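Cell wall binding protein cwp8 (Peptoclostridium difficile, PDB 5J6Q) is a surface protein that probably anchors itself to the bacterial cell wall through three CWB2 modules, alongside the S-layer. Local coordinates at residues D500-A503 / K504-K508; V48-N52 / A53-Q57; E304-D308 / G309-A313; E319-I322 / V323-L326; V548-T551 / E552-K556. All coordinates share one frame; numbering follows the deposited sequence.

Interaction 1. Residues D500-A503 / K504-K508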
# COMPACT_ATOMS: atom_id res chain seq x y z
N ASP A 500 14.56 -20.53 22.12
CA ASP A 500 14.79 -21.98 22.06
C ASP A 500 13.57 -22.73 22.55
O ASP A 500 13.21 -23.72 21.96
CB ASP A 500 16.01 -22.40 22.83
CG ASP A 500 17.22 -21.71 22.35
OD1 ASP A 500 17.32 -21.47 21.07
OD2 ASP A 500 18.06 -21.33 23.22
N THR A 501 12.90 -22.28 23.59
CA THR A 501 11.63 -22.97 23.96
C THR A 501 10.59 -22.91 22.85
O THR A 501 9.88 -23.91 22.57
CB THR A 501 11.07 -22.32 25.19
OG1 THR A 501 12.07 -22.41 26.23
CG2 THR A 501 9.72 -22.89 25.62
N ASN A 502 10.42 -21.71 22.26
CA ASN A 502 9.45 -21.54 21.18
C ASN A 502 9.83 -22.52 20.10
O ASN A 502 8.91 -23.23 19.63
CB ASN A 502 9.44 -20.14 20.64
CG ASN A 502 8.41 -19.82 19.64
OD1 ASN A 502 8.77 -19.38 18.49
ND2 ASN A 502 7.17 -19.93 19.98
N ALA A 503 11.15 -22.58 19.69
CA ALA A 503 11.53 -23.58 18.67
C ALA A 503 11.15 -24.99 19.11
O ALA A 503 10.63 -25.74 18.26
CB ALA A 503 13.07 -23.55 18.32
N LYS A 504 11.40 -25.44 20.41
CA LYS A 504 10.96 -26.84 20.78
C LYS A 504 9.47 -27.10 20.70
O LYS A 504 9.07 -28.20 20.28
CB LYS A 504 11.49 -27.23 22.17
CG LYS A 504 13.03 -27.32 22.09
CD LYS A 504 13.75 -27.35 23.45
CE LYS A 504 14.98 -28.27 23.36
NZ LYS A 504 15.32 -28.78 24.74
N VAL A 505 8.59 -26.10 21.09
CA VAL A 505 7.14 -26.32 20.96
C VAL A 505 6.78 -26.52 19.46
O VAL A 505 5.98 -27.43 19.10
CB VAL A 505 6.45 -25.04 21.53
CG1 VAL A 505 4.91 -25.02 21.22
CG2 VAL A 505 6.62 -25.03 23.02
N ILE A 506 7.35 -25.64 18.60
CA ILE A 506 7.08 -25.72 17.17
C ILE A 506 7.58 -27.09 16.64
O ILE A 506 6.86 -27.76 15.88
CB ILE A 506 7.70 -24.54 16.37
CG1 ILE A 506 6.97 -23.17 16.60
CG2 ILE A 506 7.58 -24.93 14.88
CD1 ILE A 506 7.94 -21.88 16.45
N ASN A 507 8.78 -27.55 17.09
CA ASN A 507 9.30 -28.83 16.53
C ASN A 507 8.42 -30.00 16.94
O ASN A 507 8.24 -30.95 16.21
CB ASN A 507 10.69 -29.07 17.04
CG ASN A 507 11.44 -30.30 16.52
OD1 ASN A 507 11.61 -30.54 15.30
ND2 ASN A 507 12.01 -31.09 17.38
N LYS A 508 7.88 -29.92 18.11
CA LYS A 508 7.10 -31.02 18.59
C LYS A 508 5.68 -31.09 18.09
O LYS A 508 5.21 -32.17 17.77
CB LYS A 508 7.06 -31.00 20.12
CG LYS A 508 6.25 -32.23 20.63
CD LYS A 508 6.36 -32.37 22.24
CE LYS A 508 5.43 -33.50 22.65
NZ LYS A 508 6.13 -34.49 23.48
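Asn-502 and Ile-506 meet one turn apart on the alpha-helix 498-509, which belongs to the third CWB2 module. The methyl CD1 of Ile-506 lies 3.3 Å from OD1 of Asn-502, and the two side chains cross obliquely. The backbone beneath them is regular helix. The N-H of Ile-506 binds O of Asn-502 at 3.1 Å, with an N-H...O angle of 169°. The N-H groups of Lys-504, Val-505 and Asn-507 likewise bind the carbonyls of Asp-500, Thr-501 and Ala-503.

Asn-502 places its amide with CG anti to the backbone N (chi1 -174°). It is buried, and its bonds lie beyond the helix. OD1 accepts from Leu-549 N and Gln-558 NE2, while ND2 donates to Ile-547 O and Ser-432 OG. These bonds fix which way the amide faces and tie the helix to strand 547-549.

Ala-503 and Ile-506 pack on Val-561 of helix 556-565, and Val-505 rests on Leu-493. Asp-500 OD1 is bonded to Ser-557 OG. The Lys-504 chain starts back along the helix, with CG 3.6 Å from O of Asp-500, and its NZ binds O of Ala-494.

Interaction 2. Residues V48-N52 / A53-Q57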
# COMPACT_ATOMS: atom_id res chain seq x y z
N VAL A 48 -13.49 20.26 -28.37
CA VAL A 48 -14.38 21.26 -28.89
C VAL A 48 -13.70 22.62 -28.54
O VAL A 48 -13.32 22.82 -27.38
CB VAL A 48 -15.79 21.20 -28.27
CG1 VAL A 48 -16.62 22.39 -28.79
CG2 VAL A 48 -16.49 19.86 -28.69
N ASN A 49 -13.52 23.48 -29.54
CA ASN A 49 -12.95 24.83 -29.33
C ASN A 49 -13.49 25.53 -28.05
O ASN A 49 -14.68 25.58 -27.85
CB ASN A 49 -13.23 25.68 -30.51
CG ASN A 49 -12.60 27.08 -30.28
OD1 ASN A 49 -11.36 27.24 -30.37
ND2 ASN A 49 -13.41 28.13 -29.99
N LEU A 50 -12.64 26.00 -27.20
CA LEU A 50 -13.08 26.66 -25.96
C LEU A 50 -13.57 28.12 -26.23
O LEU A 50 -12.79 28.95 -26.64
CB LEU A 50 -11.94 26.68 -24.94
CG LEU A 50 -12.39 27.05 -23.50
CD1 LEU A 50 -13.64 26.27 -23.01
CD2 LEU A 50 -11.21 26.63 -22.61
N THR A 51 -14.84 28.40 -26.00
CA THR A 51 -15.38 29.73 -26.25
C THR A 51 -14.65 30.72 -25.20
O THR A 51 -14.18 31.73 -25.66
CB THR A 51 -16.87 29.81 -26.02
OG1 THR A 51 -17.53 28.82 -26.83
CG2 THR A 51 -17.39 31.29 -26.38
N ASN A 52 -14.53 30.38 -23.89
CA ASN A 52 -13.77 31.36 -22.95
C ASN A 52 -13.52 30.60 -21.67
O ASN A 52 -13.99 29.46 -21.61
CB ASN A 52 -14.63 32.67 -22.78
CG ASN A 52 -16.07 32.42 -22.26
OD1 ASN A 52 -16.29 31.61 -21.39
ND2 ASN A 52 -17.11 33.10 -22.70
N ALA A 53 -12.86 31.17 -20.58
CA ALA A 53 -12.61 30.32 -19.45
C ALA A 53 -13.82 29.97 -18.74
O ALA A 53 -13.87 28.91 -18.12
CB ALA A 53 -11.65 30.95 -18.47
N THR A 54 -14.83 30.81 -18.80
CA THR A 54 -16.00 30.41 -18.04
C THR A 54 -16.65 29.07 -18.66
O THR A 54 -17.23 28.30 -17.92
CB THR A 54 -17.08 31.58 -18.06
OG1 THR A 54 -16.46 32.74 -17.46
CG2 THR A 54 -18.40 31.27 -17.26
N GLN A 55 -16.60 28.84 -19.97
CA GLN A 55 -17.24 27.58 -20.46
C GLN A 55 -16.32 26.43 -19.91
O GLN A 55 -16.82 25.37 -19.66
CB GLN A 55 -17.23 27.59 -22.00
CG GLN A 55 -17.75 26.22 -22.63
CD GLN A 55 -17.64 26.34 -24.11
OE1 GLN A 55 -16.50 26.40 -24.73
NE2 GLN A 55 -18.71 26.68 -24.69
N LEU A 56 -14.98 26.69 -19.63
CA LEU A 56 -14.11 25.60 -19.16
C LEU A 56 -14.64 25.21 -17.80
O LEU A 56 -15.04 24.04 -17.51
CB LEU A 56 -12.59 26.03 -19.12
CG LEU A 56 -11.63 24.96 -18.43
CD1 LEU A 56 -11.84 23.55 -19.07
CD2 LEU A 56 -10.18 25.24 -18.64
N GLN A 57 -14.67 26.28 -16.94
CA GLN A 57 -15.24 26.19 -15.60
C GLN A 57 -16.60 25.46 -15.56
O GLN A 57 -16.80 24.57 -14.70
CB GLN A 57 -15.51 27.61 -15.06
CG GLN A 57 -15.97 27.60 -13.61
CD GLN A 57 -14.91 28.28 -12.76
OE1 GLN A 57 -14.18 27.62 -12.01
NE2 GLN A 57 -14.80 29.62 -12.85
O HOH W 1 -15.24 23.87 -25.20
O HOH W 2 -19.95 28.41 -26.81
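The side-chain oxygen OE1 of Gln-55 is gripped by a backbone N-H and a water. The N-H of Thr-51 reaches it at 2.9 Å and almost straight, 171° at the hydrogen, but from above the amide plane. Water 1, also 2.9 Å from OE1, lies within hydrogen-bonding distance of O of Val-48 too. The other end of the amide is held by water 2, which accepts from NE2 of Gln-55 and is also bonded to OG1 of Thr-51.

Gln-55 reaches back because CG is anti to the backbone N (chi1 174°) and the chain is extended beyond it. On the way it passes CD1 of Leu-50, which lies 3.3 Å from OE1.

Asn-52 is the N-cap of helix 53-61. Its OD1 accepts from N of Gln-55 at 3.1 Å. CG sits between the backbone N and the carbonyl carbon (chi1 56°), which turns OD1 onto the first turn. The same N-H makes a weak second bond to O of Asn-52.

Beside the cap, CD2 of Leu-50 meets CB of Leu-56 at 3.8 Å. Both leucines pack on Val-19 of helix 13-24 and on Val-45 of strand 41-45. Two side-chain carbonyls thus serve backbone N-H groups at the helix start: OE1 of Gln-55 takes that of Thr-51, just before the cap, and OD1 of Asn-52 takes that of Gln-55, in the first turn.

Interaction 3. Residues E304-D308 / G309-A313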
# COMPACT_ATOMS: atom_id res chain seq x y z
N GLU A 304 -10.73 -10.61 13.20
CA GLU A 304 -10.37 -11.71 12.38
C GLU A 304 -11.11 -12.93 12.83
O GLU A 304 -11.54 -13.73 12.00
CB GLU A 304 -8.85 -11.96 12.42
CG GLU A 304 -8.43 -12.97 11.39
CD GLU A 304 -8.60 -12.47 9.95
OE1 GLU A 304 -8.47 -11.22 9.70
OE2 GLU A 304 -8.85 -13.34 9.09
N ARG A 305 -11.30 -13.08 14.14
CA ARG A 305 -11.98 -14.25 14.67
C ARG A 305 -13.51 -14.19 14.52
O ARG A 305 -14.11 -15.24 14.30
CB ARG A 305 -11.65 -14.41 16.17
CG ARG A 305 -10.15 -14.65 16.34
CD ARG A 305 -9.76 -14.92 17.78
NE ARG A 305 -10.52 -16.04 18.34
CZ ARG A 305 -10.92 -16.09 19.59
NH1 ARG A 305 -11.62 -17.13 20.02
NH2 ARG A 305 -10.61 -15.11 20.43
N PHE A 306 -14.14 -13.01 14.65
CA PHE A 306 -15.61 -13.02 14.60
C PHE A 306 -16.30 -11.98 13.73
O PHE A 306 -15.97 -10.79 13.76
CB PHE A 306 -16.22 -12.83 16.00
CG PHE A 306 -15.60 -13.67 17.10
CD1 PHE A 306 -14.57 -13.17 17.87
CD2 PHE A 306 -16.05 -14.95 17.34
CE1 PHE A 306 -13.99 -13.94 18.85
CE2 PHE A 306 -15.47 -15.71 18.32
CZ PHE A 306 -14.43 -15.20 19.08
N LYS A 307 -17.28 -12.47 12.97
CA LYS A 307 -18.16 -11.63 12.18
C LYS A 307 -19.09 -10.97 13.22
O LYS A 307 -19.15 -11.43 14.35
CB LYS A 307 -18.97 -12.48 11.19
CG LYS A 307 -18.13 -13.02 10.06
CD LYS A 307 -19.00 -13.91 9.13
CE LYS A 307 -18.20 -14.65 8.07
NZ LYS A 307 -17.90 -16.06 8.47
N ASP A 308 -19.77 -9.87 12.88
CA ASP A 308 -20.66 -9.18 13.85
C ASP A 308 -21.57 -10.11 14.56
O ASP A 308 -22.13 -10.99 13.92
CB ASP A 308 -21.56 -8.08 13.19
CG ASP A 308 -20.71 -7.05 12.50
OD1 ASP A 308 -19.55 -6.86 12.92
OD2 ASP A 308 -21.19 -6.45 11.51
N GLY A 309 -21.69 -9.94 15.89
CA GLY A 309 -22.57 -10.78 16.69
C GLY A 309 -22.30 -12.28 16.75
O GLY A 309 -23.11 -13.05 17.27
N GLU A 310 -21.16 -12.71 16.27
CA GLU A 310 -20.86 -14.15 16.25
C GLU A 310 -20.11 -14.63 17.52
O GLU A 310 -19.94 -15.83 17.69
CB GLU A 310 -20.07 -14.40 14.96
CG GLU A 310 -19.78 -15.84 14.63
CD GLU A 310 -19.15 -15.92 13.26
OE1 GLU A 310 -19.91 -16.12 12.27
OE2 GLU A 310 -17.90 -15.74 13.18
N ALA A 311 -19.67 -13.73 18.43
CA ALA A 311 -19.01 -14.24 19.64
C ALA A 311 -20.07 -14.69 20.71
O ALA A 311 -21.07 -13.97 20.95
CB ALA A 311 -18.09 -13.17 20.26
N GLU A 312 -19.78 -15.79 21.42
CA GLU A 312 -20.68 -16.27 22.40
C GLU A 312 -20.36 -15.72 23.73
O GLU A 312 -21.17 -15.82 24.66
CB GLU A 312 -20.66 -17.80 22.37
CG GLU A 312 -21.24 -18.24 21.02
CD GLU A 312 -20.90 -19.66 20.67
OE1 GLU A 312 -21.17 -20.05 19.51
OE2 GLU A 312 -20.38 -20.39 21.53
N ALA A 313 -19.21 -15.07 23.83
CA ALA A 313 -18.80 -14.53 25.12
C ALA A 313 -17.64 -13.56 24.97
O ALA A 313 -17.17 -13.32 23.85
CB ALA A 313 -18.37 -15.68 26.05
O HOH W 3 -16.19 -15.96 11.05
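A type II beta turn from Lys-307 to Glu-310 reverses the chain just after helix 294-305. Its closing bond runs from N of Glu-310 to O of Lys-307, at 3.1 Å. Gly-309 takes the third position with positive phi (62°), a backbone shape that favours glycine.

The side chain of Glu-310 folds back over the turn. CG is anti to the backbone N (chi1 -173°), and the chain runs on extended until the carboxylate lies beside Lys-307. There OE2 takes a weak but straight bond from N of Lys-307, at 3.3 Å. The two side chains lie side by side and point the same way. Their charged ends stay apart, with NZ of Lys-307 4.3 Å from OE1 of Glu-310, too far for a salt bridge. Water 3 joins them instead: it accepts from NZ and donates to OE2 at 2.7 Å.

The turn links helix 294-305 to strand 313-318 in the first CWB2 module, and the buried Phe-306 ring packs against this link. CB of Ala-311 stands over the centre of one ring face, 4.0 Å from the centroid and 10° off the normal, a CH-pi contact. Over the opposite face lies CB of Arg-305, offset toward the rim. CZ of Phe-306 in turn sits over a face of the Arg-305 guanidinium, offset toward its rim; NH2 of this group binds O of Ala-337. Pro-338 touches both Phe-306 and Ala-311. In the turn, Asp-308 OD1 makes a salt bridge to NH1 of Arg-357, and NH2 of the same arginine binds O of Phe-306.

Interaction 4. Residues E319-I322 / V323-L326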
# COMPACT_ATOMS: atom_id res chain seq x y z
N GLU A 319 -4.65 -5.37 31.07
CA GLU A 319 -3.75 -5.05 29.97
C GLU A 319 -2.34 -5.58 30.09
O GLU A 319 -1.68 -5.73 29.10
CB GLU A 319 -3.66 -3.53 29.82
CG GLU A 319 -3.22 -2.87 31.14
CD GLU A 319 -3.13 -1.34 31.02
OE1 GLU A 319 -3.28 -0.64 32.06
OE2 GLU A 319 -2.91 -0.85 29.89
N ASP A 320 -1.87 -5.81 31.30
CA ASP A 320 -0.52 -6.27 31.58
C ASP A 320 -0.50 -7.71 32.17
O ASP A 320 0.58 -8.22 32.49
CB ASP A 320 0.14 -5.33 32.61
CG ASP A 320 0.13 -3.88 32.23
OD1 ASP A 320 0.41 -3.56 31.04
OD2 ASP A 320 -0.16 -3.05 33.11
N ALA A 321 -1.65 -8.33 32.32
CA ALA A 321 -1.82 -9.65 32.93
C ALA A 321 -1.46 -10.78 31.98
O ALA A 321 -2.31 -11.55 31.50
CB ALA A 321 -3.27 -9.81 33.40
N ILE A 322 -0.18 -10.91 31.76
CA ILE A 322 0.33 -11.91 30.83
C ILE A 322 -0.02 -13.30 31.28
O ILE A 322 -0.50 -14.10 30.45
CB ILE A 322 1.85 -11.72 30.67
CG1 ILE A 322 2.10 -10.32 30.19
CG2 ILE A 322 2.42 -12.73 29.71
CD1 ILE A 322 1.34 -10.05 28.84
N VAL A 323 0.18 -13.62 32.58
CA VAL A 323 -0.12 -15.03 32.92
C VAL A 323 -1.61 -15.38 32.85
O VAL A 323 -1.95 -16.46 32.36
CB VAL A 323 0.47 -15.40 34.31
CG1 VAL A 323 -0.13 -16.70 34.84
CG2 VAL A 323 1.99 -15.53 34.22
N ASP A 324 -2.49 -14.50 33.32
CA ASP A 324 -3.91 -14.80 33.27
C ASP A 324 -4.32 -14.90 31.82
O ASP A 324 -5.12 -15.75 31.44
CB ASP A 324 -4.73 -13.69 33.95
CG ASP A 324 -4.27 -13.32 35.35
OD1 ASP A 324 -3.63 -14.17 36.00
OD2 ASP A 324 -4.56 -12.18 35.80
N GLY A 325 -3.76 -13.99 31.00
CA GLY A 325 -4.08 -14.01 29.59
C GLY A 325 -3.63 -15.26 28.85
O GLY A 325 -4.42 -15.85 28.14
N LEU A 326 -2.36 -15.67 28.98
CA LEU A 326 -1.90 -16.83 28.21
C LEU A 326 -2.65 -18.05 28.67
O LEU A 326 -3.04 -18.88 27.84
CB LEU A 326 -0.35 -17.01 28.30
CG LEU A 326 0.22 -17.50 29.64
CD1 LEU A 326 0.17 -19.02 29.70
CD2 LEU A 326 1.70 -17.10 29.74
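Ala-321 and Ile-322 hand their carbonyls to the first turn of helix 322-327. O of Ala-321 accepts from N of Gly-325 at 2.9 Å, and O of Ile-322 accepts from N of Leu-326 at 2.8 Å. Ala-321 is the N-cap. It is also the centre of an inverse gamma turn (phi -79°, psi 72°), in which N of Ile-322 binds O of Asp-320 at 2.9 Å. The chain therefore bends sharply just before it winds into the helix.

The side chains touch lightly across this start. CB of Ala-321 lies 3.6 Å from OD2 of Asp-324, a methyl beside a carboxylate oxygen. Asp-324 is buried near the N-terminal end of the helix, where the helix dipole would probably favour its negative charge. Leu-326 folds back over the first turn. Its CG stands between the backbone N and the carbonyl carbon (chi1 72°), 3.6 Å from O of Ile-322. CD2 of Leu-326 is only loosely in contact with CG2 of Ile-322, at 4.4 Å.

The apolar groups also face other modules. Ile-322 and Leu-326 both pack on Met-431 and on Glu-427 of helix 427-430 in the second CWB2 module. Val-323 touches Val-446 and Leu-326 touches Ile-444, both on strand 444-447. Ile-322 also meets Val-531 and Leu-534 of helix 531-542, so this helix start lies where all three CWB2 modules come together.

Interaction 5. Residues V548-T551 / E552-K556. With SO4 (sulfate ion), chain B.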
# COMPACT_ATOMS: atom_id res chain seq x y z
N VAL A 548 5.21 -18.05 16.13
CA VAL A 548 6.65 -17.95 16.27
C VAL A 548 6.87 -16.66 17.17
O VAL A 548 6.33 -15.60 16.83
CB VAL A 548 7.22 -17.74 14.84
CG1 VAL A 548 8.75 -17.32 14.86
CG2 VAL A 548 7.03 -19.05 14.02
N LEU A 549 7.64 -16.74 18.27
CA LEU A 549 7.82 -15.49 19.05
C LEU A 549 9.18 -14.88 18.71
O LEU A 549 10.27 -15.46 18.94
CB LEU A 549 7.78 -15.80 20.54
CG LEU A 549 6.41 -16.27 21.03
CD1 LEU A 549 6.57 -16.73 22.47
CD2 LEU A 549 5.30 -15.17 20.87
N THR A 550 9.09 -13.67 18.08
CA THR A 550 10.33 -13.00 17.84
C THR A 550 10.11 -11.47 17.71
O THR A 550 9.04 -11.05 17.24
CB THR A 550 11.00 -13.49 16.54
OG1 THR A 550 12.39 -13.08 16.58
CG2 THR A 550 10.40 -12.87 15.34
N THR A 551 11.13 -10.66 18.12
CA THR A 551 11.03 -9.21 17.86
C THR A 551 12.04 -8.84 16.82
O THR A 551 11.74 -8.15 15.86
CB THR A 551 11.26 -8.37 19.14
OG1 THR A 551 10.32 -8.81 20.10
CG2 THR A 551 11.00 -6.84 18.87
N GLU A 552 13.29 -9.26 17.03
CA GLU A 552 14.30 -8.98 16.06
C GLU A 552 14.45 -10.29 15.22
O GLU A 552 13.44 -11.03 15.03
CB GLU A 552 15.64 -8.57 16.71
CG GLU A 552 15.45 -7.92 18.08
CD GLU A 552 16.09 -6.53 18.15
OE1 GLU A 552 17.08 -6.37 18.90
OE2 GLU A 552 15.58 -5.63 17.47
N GLU A 553 15.63 -10.58 14.70
CA GLU A 553 15.74 -11.83 13.90
C GLU A 553 15.56 -13.11 14.71
O GLU A 553 15.76 -13.19 15.92
CB GLU A 553 17.10 -11.88 13.11
CG GLU A 553 18.34 -12.09 14.00
CD GLU A 553 19.58 -12.62 13.22
OE1 GLU A 553 20.60 -12.94 13.88
OE2 GLU A 553 19.54 -12.72 11.95
N LEU A 554 15.14 -14.15 13.99
CA LEU A 554 14.98 -15.49 14.56
C LEU A 554 16.20 -16.06 15.15
O LEU A 554 17.28 -15.79 14.67
CB LEU A 554 14.65 -16.50 13.46
CG LEU A 554 13.32 -16.35 12.77
CD1 LEU A 554 13.07 -17.56 11.81
CD2 LEU A 554 12.28 -16.31 13.76
N SER A 555 16.06 -16.83 16.19
CA SER A 555 17.23 -17.55 16.55
C SER A 555 17.50 -18.64 15.49
O SER A 555 16.60 -19.00 14.69
CB SER A 555 17.05 -18.25 17.90
OG SER A 555 16.19 -19.39 17.84
N LYS A 556 18.74 -19.18 15.52
CA LYS A 556 19.12 -20.28 14.69
C LYS A 556 18.25 -21.47 15.03
O LYS A 556 17.74 -22.14 14.08
CB LYS A 556 20.64 -20.61 14.91
CG LYS A 556 21.51 -19.70 14.04
CD LYS A 556 22.95 -20.23 13.89
CE LYS A 556 23.75 -20.10 15.17
NZ LYS A 556 24.29 -18.73 15.38
S SO4 B . 21.07 -19.39 18.45
O1 SO4 B . 22.38 -20.21 18.28
O2 SO4 B . 21.07 -18.22 17.43
O3 SO4 B . 21.05 -18.83 19.84
O4 SO4 B . 19.84 -20.38 18.34
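Leu-554 lays its CD2 methyl against CG1 of Val-548, at 3.8 Å, and the two side chains cross at about a right angle. The same methyl lies 4.2 Å from CB of Thr-550. Leu-554 points CG anti to its carbonyl carbon (chi1 -67°), which brings the branch back to Val-548 at the end of strand 547-549.

Beside this apolar contact the loop is pinned by a hydroxyl. OG1 of Thr-550 donates to O of Glu-552 at 2.8 Å, coming from above the carbonyl plane rather than along a lone pair. The torsion that sets OG1 anti to the backbone N (chi1 -163°) places it beside O of Glu-552. The hydroxyl oxygen is bonded to NZ of Lys-499 as well, so it joins the loop to helix 498-509. OG1 of Thr-551 binds OD1 of Asp-521.

The loop ends at Ser-555, the N-cap of helix 556-565. A sulfate ion, probably from the crystallisation liquor, sits at this helix start. Its O2 takes a straight bond from N of Lys-556, at 3.2 Å and 171°, and the ion is also bonded to N of Ser-557. Helix N-termini commonly hold anions this way. CE of Lys-556 curls round to 3.4 Å from O1 of the sulfate.

Strand 547-549 is an edge of the parallel sheet in the third CWB2 module and pairs with strand 516-519. Ile-587 of helix 581-590 touches both Val-548 and Leu-554. Val-548 also packs on Ile-506 of helix 498-509 and on Gln-558 of helix 556-565.

All five contacts are local, and they follow one another along the chain without nesting or crossing. Interaction 2 comes first and joins strand 48-49 to helix 53-61, far from the rest: its centre is about 57 Å from that of interaction 3. Interactions 3 and 4 lie at either end of strand 313-318 in the first CWB2 module, one turning the chain into it and the other leading out to helix 322-327. Interactions 1 and 5 belong to the third module. They touch directly, because helix 498-509 packs against the strand and loop 548-556. Interaction 4 approaches interaction 5 to about 9 Å between nearest atoms, without touching.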